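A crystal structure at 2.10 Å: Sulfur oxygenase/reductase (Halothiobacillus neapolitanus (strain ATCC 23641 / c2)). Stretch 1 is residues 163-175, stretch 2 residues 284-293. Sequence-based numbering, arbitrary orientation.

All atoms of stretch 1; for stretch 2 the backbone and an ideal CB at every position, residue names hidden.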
# COMPACT_ATOMS: atom_id res chain seq x y z
N GLY A 163 0.04 27.60 -48.67
CA GLY A 163 0.49 28.94 -48.36
C GLY A 163 -0.53 29.98 -48.76
O GLY A 163 -0.88 30.10 -49.94
N ASP A 164 -1.03 30.73 -47.77
CA ASP A 164 -2.05 31.74 -47.98
C ASP A 164 -1.39 33.08 -48.33
O ASP A 164 -0.60 33.62 -47.55
CB ASP A 164 -2.91 31.86 -46.72
CG ASP A 164 -4.22 32.59 -46.99
OD1 ASP A 164 -4.31 33.28 -48.01
OD2 ASP A 164 -5.17 32.45 -46.19
N HIS A 165 -1.73 33.62 -49.49
CA HIS A 165 -1.17 34.89 -49.95
C HIS A 165 -2.31 35.81 -50.36
O HIS A 165 -3.20 35.40 -51.12
CB HIS A 165 -0.24 34.70 -51.15
CG HIS A 165 0.89 33.75 -50.92
ND1 HIS A 165 0.71 32.39 -50.83
CD2 HIS A 165 2.22 33.98 -50.79
CE1 HIS A 165 1.89 31.81 -50.63
NE2 HIS A 165 2.82 32.75 -50.61
N TRP A 166 -2.29 37.05 -49.87
CA TRP A 166 -3.15 38.11 -50.40
C TRP A 166 -2.27 39.05 -51.21
O TRP A 166 -1.32 39.63 -50.67
CB TRP A 166 -3.87 38.88 -49.31
CG TRP A 166 -4.82 38.11 -48.45
CD1 TRP A 166 -4.96 36.74 -48.37
CD2 TRP A 166 -5.78 38.66 -47.54
NE1 TRP A 166 -5.93 36.42 -47.46
CE2 TRP A 166 -6.46 37.58 -46.94
CE3 TRP A 166 -6.13 39.97 -47.18
CZ2 TRP A 166 -7.47 37.76 -46.00
CZ3 TRP A 166 -7.14 40.15 -46.25
CH2 TRP A 166 -7.79 39.05 -45.65
N VAL A 167 -2.61 39.23 -52.49
CA VAL A 167 -1.76 39.92 -53.45
C VAL A 167 -2.25 41.35 -53.64
O VAL A 167 -3.46 41.59 -53.70
CB VAL A 167 -1.72 39.14 -54.79
CG1 VAL A 167 -1.03 39.97 -55.89
CG2 VAL A 167 -0.97 37.81 -54.58
N MET A 168 -1.30 42.30 -53.70
CA MET A 168 -1.63 43.70 -53.94
C MET A 168 -2.36 43.87 -55.25
O MET A 168 -2.03 43.24 -56.26
CB MET A 168 -0.37 44.57 -53.95
CG MET A 168 0.42 44.47 -52.64
SD MET A 168 2.10 45.12 -52.81
CE MET A 168 1.78 46.88 -53.01
N ASP A 169 -3.39 44.73 -55.22
CA ASP A 169 -4.15 45.07 -56.42
C ASP A 169 -3.22 45.48 -57.55
O ASP A 169 -2.39 46.38 -57.40
CB ASP A 169 -5.11 46.21 -56.09
CG ASP A 169 -6.00 46.59 -57.26
OD1 ASP A 169 -6.09 45.85 -58.25
OD2 ASP A 169 -6.64 47.65 -57.15
N GLY A 170 -3.36 44.80 -58.69
CA GLY A 170 -2.54 45.04 -59.84
C GLY A 170 -1.27 44.21 -59.91
O GLY A 170 -0.62 44.20 -60.96
N HIS A 171 -0.92 43.46 -58.86
CA HIS A 171 0.29 42.66 -58.85
C HIS A 171 0.03 41.18 -59.15
O HIS A 171 0.95 40.36 -59.01
CB HIS A 171 0.99 42.79 -57.49
CG HIS A 171 1.53 44.15 -57.22
ND1 HIS A 171 2.84 44.37 -56.85
CD2 HIS A 171 0.95 45.38 -57.30
CE1 HIS A 171 3.04 45.67 -56.68
NE2 HIS A 171 1.91 46.30 -56.95
N GLU A 172 -1.19 40.83 -59.56
CA GLU A 172 -1.56 39.42 -59.68
C GLU A 172 -0.64 38.70 -60.66
O GLU A 172 -0.09 37.63 -60.36
CB GLU A 172 -3.02 39.29 -60.10
CG GLU A 172 -4.03 39.49 -58.96
CD GLU A 172 -4.42 40.96 -58.76
OE1 GLU A 172 -3.80 41.83 -59.41
OE2 GLU A 172 -5.35 41.25 -57.97
N LYS A 173 -0.44 39.28 -61.84
CA LYS A 173 0.34 38.60 -62.86
C LYS A 173 1.79 38.44 -62.44
O LYS A 173 2.40 37.40 -62.69
CB LYS A 173 0.25 39.38 -64.18
CG LYS A 173 1.04 38.75 -65.32
CD LYS A 173 1.01 39.59 -66.59
CE LYS A 173 1.81 38.91 -67.69
NZ LYS A 173 1.81 39.67 -68.97
N ALA A 174 2.37 39.49 -61.84
CA ALA A 174 3.74 39.40 -61.35
C ALA A 174 3.87 38.34 -60.26
O ALA A 174 4.86 37.60 -60.22
CB ALA A 174 4.22 40.77 -60.85
N PHE A 175 2.89 38.27 -59.35
CA PHE A 175 2.90 37.23 -58.33
C PHE A 175 2.88 35.85 -58.96
O PHE A 175 3.64 34.95 -58.56
CB PHE A 175 1.70 37.38 -57.38
CG PHE A 175 1.50 36.19 -56.48
CD1 PHE A 175 2.17 36.10 -55.26
CD2 PHE A 175 0.70 35.12 -56.88
CE1 PHE A 175 2.02 34.98 -54.43
CE2 PHE A 175 0.55 34.00 -56.07
CZ PHE A 175 1.19 33.92 -54.85
N UNK A 284 11.71 38.93 -54.61
CA UNK A 284 11.30 39.86 -55.66
C UNK A 284 10.04 39.41 -56.40
O UNK A 284 9.25 40.25 -56.83
CB UNK A 284 12.44 40.04 -56.66
N UNK A 285 9.84 38.11 -56.53
CA UNK A 285 8.73 37.61 -57.30
C UNK A 285 7.49 37.31 -56.48
O UNK A 285 6.40 37.24 -57.05
CB UNK A 285 9.16 36.35 -58.05
N UNK A 286 7.62 37.13 -55.16
CA UNK A 286 6.46 36.79 -54.33
C UNK A 286 6.27 37.82 -53.22
O UNK A 286 5.25 38.50 -53.17
CB UNK A 286 6.62 35.39 -53.73
N UNK A 287 7.26 37.94 -52.33
CA UNK A 287 7.06 38.78 -51.15
C UNK A 287 6.78 40.24 -51.50
O UNK A 287 6.05 40.92 -50.78
CB UNK A 287 8.29 38.70 -50.24
N UNK A 288 7.37 40.74 -52.59
CA UNK A 288 7.21 42.12 -53.01
C UNK A 288 5.79 42.44 -53.46
O UNK A 288 5.47 43.63 -53.60
CB UNK A 288 8.19 42.43 -54.14
N UNK A 289 4.93 41.45 -53.68
CA UNK A 289 3.61 41.71 -54.25
C UNK A 289 2.47 41.43 -53.29
O UNK A 289 1.31 41.42 -53.72
CB UNK A 289 3.42 40.87 -55.51
N UNK A 290 2.76 41.22 -52.02
CA UNK A 290 1.79 40.74 -51.06
C UNK A 290 1.27 41.86 -50.17
O UNK A 290 2.03 42.70 -49.69
CB UNK A 290 2.41 39.63 -50.20
N UNK A 291 -0.05 41.85 -49.95
CA UNK A 291 -0.63 42.57 -48.82
C UNK A 291 -0.58 41.74 -47.55
O UNK A 291 -0.51 42.30 -46.45
CB UNK A 291 -2.08 42.97 -49.13
N UNK A 292 -0.67 40.43 -47.67
CA UNK A 292 -0.75 39.58 -46.49
C UNK A 292 -0.05 38.26 -46.76
O UNK A 292 -0.17 37.70 -47.86
CB UNK A 292 -2.21 39.34 -46.08
N UNK A 293 0.64 37.75 -45.76
CA UNK A 293 1.28 36.46 -45.88
C UNK A 293 2.76 36.57 -46.18
O UNK A 293 3.35 37.66 -46.11
CB UNK A 293 0.59 35.64 -46.97

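Position 284, in a helix, has nothing of stretch 1 within 5.5 Å of its ideal CB, so many side chains would suit. Asn284 makes no contact.

At position 285 the ideal CB would sit 5.0 Å from Ala174 O, near but not crowded, and helical angles of -94/-20 admit most residues. The deposited Gly285 meets the helix of stretch 1 through its backbone: its O lies 3.7 Å from Phe175 CA.

Position 286 directs its CB sideways, 4.7 Å from Phe175 CE1 and 5.5 Å from His165 CD2. A ring on each of two residues favors a modest apolar side chain; Val, Ile or Leu would suit. It is Val286, whose CG1 reaches both, 3.8 Å from Phe175 CE1 and 3.9 Å from His165 CD2.

At positions 287 and 288 neither ideal CB has an atom of stretch 1 within 5.5 Å, and many side chains would fit. Leu287, its CA-to-CB pointing away, starts a type I turn that runs to 290. Ala288 contributes mainly its carbonyl, with O 3.8 Å from Met168 SD.

Position 289 is more informative. Its carbonyl accepts a hydrogen bond from Met168 N (O to N 2.8 Å, 168°), while its CB lies 3.7 Å from His171 CB and 4.3 Å from Phe175 CB. Nearby are the His171 ring nitrogen and the Ala174 methyl, so a side chain combining a polar atom with a flat surface fits; Asn, Gln or His could be considered. The residue is His289. Its ND1 hydrogen-bonds His171 ND1 at 2.8 Å, with the donor undecided, and the two rings meet rim to rim. Ala174 CB packs over one face of the His289 ring, 3.6 Å from NE2.

At position 290, extended angles (-103/137) accompany a non-hydrogen-bonded antiparallel pairing with Val167. CA-to-CB points away overall, yet CB is 3.8 Å from Trp166 O; a longer apolar chain could return to Val167 and Phe175. Leu290 does so: CD2 lies 4.0 Å from Val167 CG2 and 3.9 Å from Phe175 CE1, and CD1 3.8 Å from His165 CD2.

Position 291 lies within a beta bulge, between the bridges at 290 and 292. Its N donates to Trp166 O at 2.7 Å. Apolar or short polar side chains suit a CB set 4.6 Å from Met168 CG. The residue is Asp291: water 1 accepts from Asp169 N (3.0 Å) and donates to Asp291 OD2 (2.5 Å).

Position 292 pairs with Trp166: its N donates to Trp166 O (3.2 Å, 159°) and its O accepts from Trp166 N (3.0 Å, 169°). Its CB lies 3.7 Å from Trp166 CB on the same face. The indole favors a long aliphatic, cationic or aromatic chain. Extended Lys292 places CD 3.7 Å from the centroid of the Trp166 six-membered ring and NZ 4.3 Å from it, a cation-pi contact.

Position 293 demands glycine: an ideal CB would clash with Asp164 O at 2.4 Å, and angles of 100/-169 alone call for it. Gly293 is found.

Stretch 2 (284-293) NGVLAHLDKG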
# COMPACT_ATOMS: atom_id res chain seq x y z
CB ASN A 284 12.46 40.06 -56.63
CG ASN A 284 13.64 40.70 -55.96
OD1 ASN A 284 13.48 41.63 -55.17
ND2 ASN A 284 14.83 40.21 -56.25
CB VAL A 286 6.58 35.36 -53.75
CG1 VAL A 286 5.41 35.09 -52.78
CG2 VAL A 286 6.61 34.33 -54.87
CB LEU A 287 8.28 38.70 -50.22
CG LEU A 287 8.56 37.34 -49.53
CD1 LEU A 287 9.69 37.45 -48.52
CD2 LEU A 287 7.32 36.80 -48.86
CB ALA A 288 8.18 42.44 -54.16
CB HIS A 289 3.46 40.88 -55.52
CG HIS A 289 4.56 41.12 -56.51
ND1 HIS A 289 4.84 42.38 -57.00
CD2 HIS A 289 5.43 40.28 -57.10
CE1 HIS A 289 5.85 42.30 -57.84
NE2 HIS A 289 6.23 41.04 -57.92
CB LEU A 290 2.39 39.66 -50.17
CG LEU A 290 2.91 38.42 -50.88
CD1 LEU A 290 3.39 37.42 -49.81
CD2 LEU A 290 1.81 37.82 -51.76
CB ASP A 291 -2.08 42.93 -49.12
CG ASP A 291 -2.20 44.20 -49.91
OD1 ASP A 291 -1.35 45.08 -49.72
OD2 ASP A 291 -3.13 44.30 -50.74
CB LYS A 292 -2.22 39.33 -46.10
CG LYS A 292 -2.40 38.56 -44.78
CD LYS A 292 -3.88 38.49 -44.39
CE LYS A 292 -4.04 37.92 -42.98
NZ LYS A 292 -5.45 37.98 -42.57
O HOH W 1 -4.30 45.56 -52.52
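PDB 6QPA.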